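Local coordinates for protein D-glycero-alpha-D-manno-heptose 7-phosphate kinase (Campylobacter jejuni subsp. jejuni, PDB 4N3O) that phosphorylates D-glycero-alpha-D-manno-heptose 7-phosphate at C-1 with ATP, an early step towards the GDP-heptose used in capsule polysaccharide synthesis, at residues M4-Q10 / G336-I342; R201-T207 / G302-V308. All coordinates share one frame; numbering follows the deposited sequence.

Interaction 1. Residues M4-Q10 / G336-I342; sequences MKTIRTQ and GVKSWRI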
loop_
_atom_site.group_PDB
_atom_site.type_symbol
_atom_site.label_atom_id
_atom_site.label_comp_id
_atom_site.label_asym_id
_atom_site.label_seq_id
_atom_site.Cartn_x
_atom_site.Cartn_y
_atom_site.Cartn_z
HETATM N N MSE A 4 -7.803 -14.833 -22.032
HETATM C CA MSE A 4 -6.360 -14.668 -22.319
HETATM C C MSE A 4 -5.986 -13.714 -23.429
HETATM O O MSE A 4 -4.857 -13.762 -23.914
HETATM C CB MSE A 4 -5.692 -16.011 -22.617
HETATM C CG MSE A 4 -6.014 -17.050 -21.547
HETATM SE SE MSE A 4 -5.297 -16.481 -19.800
HETATM C CE MSE A 4 -3.566 -17.420 -20.002
ATOM N N LYS A 5 -6.899 -12.840 -23.845
ATOM C CA LYS A 5 -6.568 -11.852 -24.881
ATOM C C LYS A 5 -6.383 -10.457 -24.277
ATOM O O LYS A 5 -6.434 -9.459 -24.992
ATOM C CB LYS A 5 -7.639 -11.812 -25.969
ATOM C CG LYS A 5 -8.987 -11.248 -25.546
ATOM C CD LYS A 5 -9.960 -11.256 -26.722
ATOM C CE LYS A 5 -11.302 -10.639 -26.361
ATOM N NZ LYS A 5 -11.176 -9.204 -25.976
ATOM N N THR A 6 -6.160 -10.402 -22.964
ATOM C CA THR A 6 -5.997 -9.148 -22.238
ATOM C C THR A 6 -4.721 -9.194 -21.420
ATOM O O THR A 6 -4.447 -10.186 -20.745
ATOM C CB THR A 6 -7.162 -8.920 -21.262
ATOM O OG1 THR A 6 -8.393 -8.977 -21.976
ATOM C CG2 THR A 6 -7.047 -7.578 -20.591
ATOM N N ILE A 7 -3.946 -8.124 -21.479
ATOM C CA ILE A 7 -2.701 -8.047 -20.723
ATOM C C ILE A 7 -2.845 -6.864 -19.804
ATOM O O ILE A 7 -3.389 -5.842 -20.205
ATOM C CB ILE A 7 -1.493 -7.773 -21.646
ATOM C CG1 ILE A 7 -1.255 -8.946 -22.608
ATOM C CG2 ILE A 7 -0.227 -7.467 -20.838
ATOM C CD1 ILE A 7 -0.657 -10.183 -21.977
ATOM N N ARG A 8 -2.380 -7.003 -18.566
ATOM C CA ARG A 8 -2.410 -5.893 -17.662
ATOM C C ARG A 8 -1.030 -5.758 -17.089
ATOM O O ARG A 8 -0.319 -6.757 -16.958
ATOM C CB ARG A 8 -3.396 -6.102 -16.501
ATOM C CG ARG A 8 -4.850 -6.388 -16.894
ATOM C CD ARG A 8 -5.796 -6.017 -15.760
ATOM N NE ARG A 8 -7.034 -6.772 -15.826
ATOM C CZ ARG A 8 -8.052 -6.491 -16.636
ATOM N NH1 ARG A 8 -9.107 -7.275 -16.619
ATOM N NH2 ARG A 8 -8.011 -5.456 -17.482
ATOM N N THR A 9 -0.644 -4.528 -16.773
ATOM C CA THR A 9 0.619 -4.291 -16.089
ATOM C C THR A 9 0.379 -3.252 -14.985
ATOM O O THR A 9 -0.530 -2.391 -15.069
ATOM C CB THR A 9 1.779 -3.831 -17.013
ATOM O OG1 THR A 9 1.572 -2.494 -17.451
ATOM C CG2 THR A 9 1.915 -4.732 -18.209
ATOM N N GLN A 10 1.214 -3.341 -13.964
ATOM C CA GLN A 10 1.156 -2.455 -12.809
ATOM C C GLN A 10 2.613 -2.091 -12.511
ATOM O O GLN A 10 3.466 -2.970 -12.347
ATOM C CB GLN A 10 0.481 -3.190 -11.662
ATOM C CG GLN A 10 0.353 -2.379 -10.403
ATOM C CD GLN A 10 -0.429 -3.094 -9.305
ATOM O OE1 GLN A 10 -0.967 -4.200 -9.490
ATOM N NE2 GLN A 10 -0.505 -2.454 -8.156
ATOM N N GLY A 336 9.254 -4.388 -9.034
ATOM C CA GLY A 336 9.138 -3.345 -10.037
ATOM C C GLY A 336 7.904 -3.727 -10.856
ATOM O O GLY A 336 6.971 -4.361 -10.335
ATOM N N VAL A 337 7.912 -3.391 -12.146
ATOM C CA VAL A 337 6.774 -3.667 -13.007
ATOM C C VAL A 337 6.361 -5.135 -13.001
ATOM O O VAL A 337 7.202 -6.017 -13.078
ATOM C CB VAL A 337 7.055 -3.246 -14.469
ATOM C CG1 VAL A 337 8.127 -4.121 -15.094
ATOM C CG2 VAL A 337 5.778 -3.292 -15.292
ATOM N N LYS A 338 5.061 -5.392 -12.855
ATOM C CA LYS A 338 4.567 -6.766 -12.947
ATOM C C LYS A 338 3.491 -6.813 -14.039
ATOM O O LYS A 338 2.876 -5.809 -14.348
ATOM C CB LYS A 338 4.020 -7.319 -11.617
ATOM C CG LYS A 338 2.660 -6.803 -11.173
ATOM C CD LYS A 338 2.720 -5.816 -10.024
ATOM C CE LYS A 338 3.009 -6.552 -8.728
ATOM N NZ LYS A 338 2.982 -5.623 -7.575
ATOM N N SER A 339 3.294 -7.973 -14.638
ATOM C CA SER A 339 2.282 -8.124 -15.669
ATOM C C SER A 339 1.656 -9.477 -15.594
ATOM O O SER A 339 2.258 -10.406 -15.091
ATOM C CB SER A 339 2.907 -8.009 -17.045
ATOM O OG SER A 339 3.812 -9.061 -17.184
ATOM N N TRP A 340 0.451 -9.582 -16.132
ATOM C CA TRP A 340 -0.264 -10.839 -16.176
ATOM C C TRP A 340 -1.250 -10.807 -17.319
ATOM O O TRP A 340 -1.601 -9.747 -17.817
ATOM C CB TRP A 340 -0.967 -11.132 -14.837
ATOM C CG TRP A 340 -2.038 -10.129 -14.391
ATOM C CD1 TRP A 340 -3.389 -10.272 -14.516
ATOM C CD2 TRP A 340 -1.834 -8.883 -13.709
ATOM N NE1 TRP A 340 -4.039 -9.203 -13.954
ATOM C CE2 TRP A 340 -3.107 -8.336 -13.446
ATOM C CE3 TRP A 340 -0.701 -8.179 -13.292
ATOM C CZ2 TRP A 340 -3.278 -7.101 -12.815
ATOM C CZ3 TRP A 340 -0.874 -6.952 -12.647
ATOM C CH2 TRP A 340 -2.147 -6.430 -12.417
ATOM N N ARG A 341 -1.668 -11.994 -17.730
ATOM C CA ARG A 341 -2.569 -12.197 -18.844
ATOM C C ARG A 341 -3.855 -12.753 -18.254
ATOM O O ARG A 341 -3.811 -13.543 -17.325
ATOM C CB ARG A 341 -1.921 -13.209 -19.784
ATOM C CG ARG A 341 -2.349 -13.148 -21.234
ATOM C CD ARG A 341 -1.629 -14.217 -22.054
ATOM N NE ARG A 341 -1.466 -13.817 -23.457
ATOM C CZ ARG A 341 -0.329 -13.360 -24.006
ATOM N NH1 ARG A 341 -0.319 -13.016 -25.292
ATOM N NH2 ARG A 341 0.804 -13.250 -23.296
ATOM N N ILE A 342 -4.997 -12.328 -18.769
ATOM C CA ILE A 342 -6.273 -12.792 -18.251
ATOM C C ILE A 342 -7.234 -12.962 -19.431
ATOM O O ILE A 342 -8.157 -13.771 -19.403
ATOM C CB ILE A 342 -6.806 -11.800 -17.178
ATOM C CG1 ILE A 342 -7.796 -12.466 -16.199
ATOM C CG2 ILE A 342 -7.338 -10.519 -17.829
ATOM C CD1 ILE A 342 -9.115 -12.912 -16.792
ATOM O OXT ILE A 342 -7.100 -12.326 -20.477
#

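Interaction 2. Residues R201-T207 / G302-V308; sequences RTVLYFT and GFMFFFV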
loop_
_atom_site.group_PDB
_atom_site.type_symbol
_atom_site.label_atom_id
_atom_site.label_comp_id
_atom_site.label_asym_id
_atom_site.label_seq_id
_atom_site.Cartn_x
_atom_site.Cartn_y
_atom_site.Cartn_z
ATOM N N ARG A 201 7.898 5.894 10.261
ATOM C CA ARG A 201 8.465 7.223 10.485
ATOM C C ARG A 201 8.107 8.229 9.413
ATOM O O ARG A 201 8.615 9.329 9.445
ATOM C CB ARG A 201 9.988 7.167 10.370
ATOM C CG ARG A 201 10.743 6.138 11.170
ATOM C CD ARG A 201 11.207 6.643 12.488
ATOM N NE ARG A 201 12.248 5.772 13.002
ATOM C CZ ARG A 201 12.848 5.952 14.169
ATOM N NH1 ARG A 201 13.782 5.101 14.570
ATOM N NH2 ARG A 201 12.497 6.975 14.945
ATOM N N THR A 202 7.287 7.894 8.440
ATOM C CA THR A 202 7.104 8.858 7.382
ATOM C C THR A 202 5.671 9.169 6.984
ATOM O O THR A 202 4.785 8.339 7.082
ATOM C CB THR A 202 7.923 8.442 6.112
ATOM O OG1 THR A 202 7.542 7.151 5.659
ATOM C CG2 THR A 202 9.411 8.398 6.402
ATOM N N VAL A 203 5.475 10.406 6.546
ATOM C CA VAL A 203 4.197 10.897 6.077
ATOM C C VAL A 203 4.398 11.585 4.728
ATOM O O VAL A 203 5.292 12.399 4.567
ATOM C CB VAL A 203 3.607 11.927 7.045
ATOM C CG1 VAL A 203 2.355 12.561 6.438
ATOM C CG2 VAL A 203 3.304 11.284 8.381
ATOM N N LEU A 204 3.564 11.242 3.768
ATOM C CA LEU A 204 3.624 11.809 2.420
ATOM C C LEU A 204 2.388 12.693 2.255
ATOM O O LEU A 204 1.267 12.215 2.404
ATOM C CB LEU A 204 3.596 10.674 1.397
ATOM C CG LEU A 204 3.614 11.089 -0.074
ATOM C CD1 LEU A 204 4.840 11.933 -0.368
ATOM C CD2 LEU A 204 3.571 9.874 -0.995
ATOM N N TYR A 205 2.589 13.970 1.952
ATOM C CA TYR A 205 1.491 14.920 1.823
ATOM C C TYR A 205 1.514 15.690 0.515
ATOM O O TYR A 205 2.493 16.344 0.205
ATOM C CB TYR A 205 1.591 15.916 2.976
ATOM C CG TYR A 205 0.588 17.054 2.961
ATOM C CD1 TYR A 205 -0.753 16.829 3.262
ATOM C CD2 TYR A 205 0.992 18.369 2.697
ATOM C CE1 TYR A 205 -1.669 17.863 3.271
ATOM C CE2 TYR A 205 0.083 19.414 2.706
ATOM C CZ TYR A 205 -1.245 19.154 2.993
ATOM O OH TYR A 205 -2.165 20.173 2.998
ATOM N N PHE A 206 0.427 15.597 -0.245
ATOM C CA PHE A 206 0.268 16.367 -1.467
ATOM C C PHE A 206 -0.384 17.666 -1.056
ATOM O O PHE A 206 -1.432 17.667 -0.422
ATOM C CB PHE A 206 -0.559 15.630 -2.508
ATOM C CG PHE A 206 0.205 14.544 -3.214
ATOM C CD1 PHE A 206 0.932 14.830 -4.361
ATOM C CD2 PHE A 206 0.207 13.243 -2.734
ATOM C CE1 PHE A 206 1.645 13.835 -5.017
ATOM C CE2 PHE A 206 0.905 12.249 -3.387
ATOM C CZ PHE A 206 1.627 12.545 -4.527
ATOM N N THR A 207 0.234 18.765 -1.457
ATOM C CA THR A 207 -0.163 20.101 -1.025
ATOM C C THR A 207 -1.373 20.781 -1.650
ATOM O O THR A 207 -2.134 21.443 -0.932
ATOM C CB THR A 207 1.001 21.065 -1.272
ATOM O OG1 THR A 207 1.246 21.142 -2.679
ATOM C CG2 THR A 207 2.264 20.582 -0.557
ATOM N N GLY A 302 2.813 19.395 -6.242
ATOM C CA GLY A 302 3.952 19.144 -5.369
ATOM C C GLY A 302 3.600 18.346 -4.128
ATOM O O GLY A 302 2.426 18.193 -3.779
ATOM N N PHE A 303 4.624 17.840 -3.454
ATOM C CA PHE A 303 4.407 17.085 -2.239
ATOM C C PHE A 303 5.513 17.331 -1.246
ATOM O O PHE A 303 6.578 17.851 -1.592
ATOM C CB PHE A 303 4.320 15.593 -2.522
ATOM C CG PHE A 303 5.599 14.992 -2.996
ATOM C CD1 PHE A 303 5.939 15.019 -4.345
ATOM C CD2 PHE A 303 6.463 14.372 -2.102
ATOM C CE1 PHE A 303 7.114 14.445 -4.787
ATOM C CE2 PHE A 303 7.649 13.794 -2.544
ATOM C CZ PHE A 303 7.968 13.829 -3.890
HETATM N N MSE A 304 5.230 16.987 0.003
HETATM C CA MSE A 304 6.213 17.107 1.052
HETATM C C MSE A 304 6.292 15.734 1.607
HETATM O O MSE A 304 5.312 15.012 1.610
HETATM C CB MSE A 304 5.828 18.140 2.098
HETATM C CG MSE A 304 6.293 19.513 1.629
HETATM SE SE MSE A 304 5.759 20.924 2.883
HETATM C CE MSE A 304 7.597 21.404 3.390
ATOM N N PHE A 305 7.471 15.366 2.068
ATOM C CA PHE A 305 7.723 14.065 2.624
ATOM C C PHE A 305 8.342 14.340 3.975
ATOM O O PHE A 305 9.318 15.073 4.064
ATOM C CB PHE A 305 8.664 13.337 1.670
ATOM C CG PHE A 305 9.151 12.038 2.162
ATOM C CD1 PHE A 305 8.261 11.028 2.486
ATOM C CD2 PHE A 305 10.501 11.775 2.209
ATOM C CE1 PHE A 305 8.715 9.795 2.915
ATOM C CE2 PHE A 305 10.967 10.542 2.639
ATOM C CZ PHE A 305 10.074 9.552 2.994
ATOM N N PHE A 306 7.742 13.811 5.035
ATOM C CA PHE A 306 8.249 14.067 6.394
ATOM C C PHE A 306 8.712 12.834 7.147
ATOM O O PHE A 306 8.289 11.713 6.875
ATOM C CB PHE A 306 7.161 14.697 7.281
ATOM C CG PHE A 306 6.583 15.976 6.757
ATOM C CD1 PHE A 306 7.270 17.162 6.883
ATOM C CD2 PHE A 306 5.313 16.002 6.210
ATOM C CE1 PHE A 306 6.727 18.347 6.433
ATOM C CE2 PHE A 306 4.760 17.190 5.754
ATOM C CZ PHE A 306 5.471 18.366 5.866
ATOM N N PHE A 307 9.601 13.088 8.094
ATOM C CA PHE A 307 10.084 12.107 9.058
ATOM C C PHE A 307 9.458 12.533 10.381
ATOM O O PHE A 307 9.558 13.692 10.780
ATOM C CB PHE A 307 11.595 12.092 9.167
ATOM C CG PHE A 307 12.243 11.061 8.324
ATOM C CD1 PHE A 307 12.156 11.119 6.949
ATOM C CD2 PHE A 307 12.970 10.032 8.911
ATOM C CE1 PHE A 307 12.761 10.155 6.161
ATOM C CE2 PHE A 307 13.579 9.070 8.137
ATOM C CZ PHE A 307 13.473 9.132 6.756
ATOM N N VAL A 308 8.796 11.591 11.035
ATOM C CA VAL A 308 8.094 11.857 12.277
ATOM C C VAL A 308 8.247 10.715 13.262
ATOM O O VAL A 308 8.490 9.571 12.896
ATOM C CB VAL A 308 6.584 12.021 12.015
ATOM C CG1 VAL A 308 5.976 10.714 11.522
ATOM C CG2 VAL A 308 5.861 12.496 13.265
#

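Interaction 1. Residues M4-Q10 / G336-I342
Arg8 lies against Trp340 where the C-terminal strand 338-341 runs antiparallel to the start of strand 6-21. The two residues form a hydrogen-bonded pair, Arg8 N reaching Trp340 O at 2.9 Å and Trp340 N returning to Arg8 O at 3.0 Å. From there outward, Arg8 CB sits over one face of the indole, 4.0 Å from the centroid of the six-membered ring of Trp340, a CH-pi contact. The indole is in place because chi1 of Trp340, 62°, sets CG between the backbone N and the carbonyl carbon. CG of Arg8 passes Trp340 NE1, and CD runs on past CZ2, 4.0 Å from that atom of Trp340. NE then turns to Glu197 of the second subunit in a salt bridge; the same carboxylate oxygen takes the hydrogen bond of Trp340 NE1. At the tip, Arg8 NH1 meets Ile342 CG2 at 3.9 Å, while Arg8 NH2 is hydrogen-bonded to Thr47 OG1. Ile7 and Arg341 lie on the other side of the sheet: Ile7 CD1 rests over one face of the Arg341 guanidinium and 3.5 Å from Arg341 CG. Strand 6-21 is thus flanked by strand 338-341 and strand 42-50, with helix 118-134 packed under Ile7 and Ser339 and its Glu132 and Trp133 carbonyls holding Arg341, while the Arg8 side faces the second subunit.

Interaction 2. Residues R201-T207 / G302-V308
Phe303 and Leu204 mesh on one side of an antiparallel pair, strand 202-206 beside strand 303-308, the two central strands of the four-stranded sheet in the C-terminal part of this GHMP kinase. The axes of the two strand segments run at 166° and their backbones pair along most of their length, from Val308 N to Arg201 O at one end to Thr207 N and Gly302 O at the other.

The face carrying Thr202, Leu204, Phe206, Phe303, Phe305 and Phe307 is a row of interlocking bumps. Leu204 CD1 pushes against the Phe303 ring, 3.4 Å from CD2, a tight fit. Nearer the backbone, Phe303 CB lies over one face of the Phe206 ring, 4.2 Å from its centroid. The two rings themselves meet obliquely, their planes 50° apart. Further along, Thr202 fills the hollow between two phenylalanines: its CG2 methyl stands over one face of Phe307, 4.0 Å from the centroid, and its CB touches Phe305 CE1 at 3.6 Å. With chi1 at 58°, Thr202 keeps OG1 clear of Phe307 and hands it to the Leu198 carbonyl. Trp263 meets both Phe305 and Phe307, and Leu116 of the probable ATP loop touches Phe303.

The opposite face is more loosely engaged. Val203 CG2 and Val308 CG1 touch at 4.2 Å, and Tyr205 CB approaches Phe306 CE2; helices 276-287 and 313-320 cover this side, Met304 reaching Ile281 and Tyr282. At the Gly302 end a single carbonyl oxygen accepts from two donors of one threonine: Gly302 O takes Thr207 N at 3.2 Å and, more weakly, Thr207 OG1 at 3.4 Å.

In the fold
Interaction 1 closes almost the whole chain, tying its first strand to its last, and interaction 2 is nested inside that loop. Their centres lie 31 Å apart and their nearest atoms about 15 Å, so they do not touch. The dimer brings the two regions together: Glu197, which pairs with Arg201 at the edge of interaction 2, reaches across to Arg8 and Trp340 of the other subunit. Interaction 2 lies beside the probable active site, interaction 1 farther off. The Phe303 side chain is about 4 Å from that of Leu116, in the probable ATP site, and about 6 Å from that of Arg14, the presumed transition-state stabiliser; Gly336 stays about 10 Å from the Arg14 side chain.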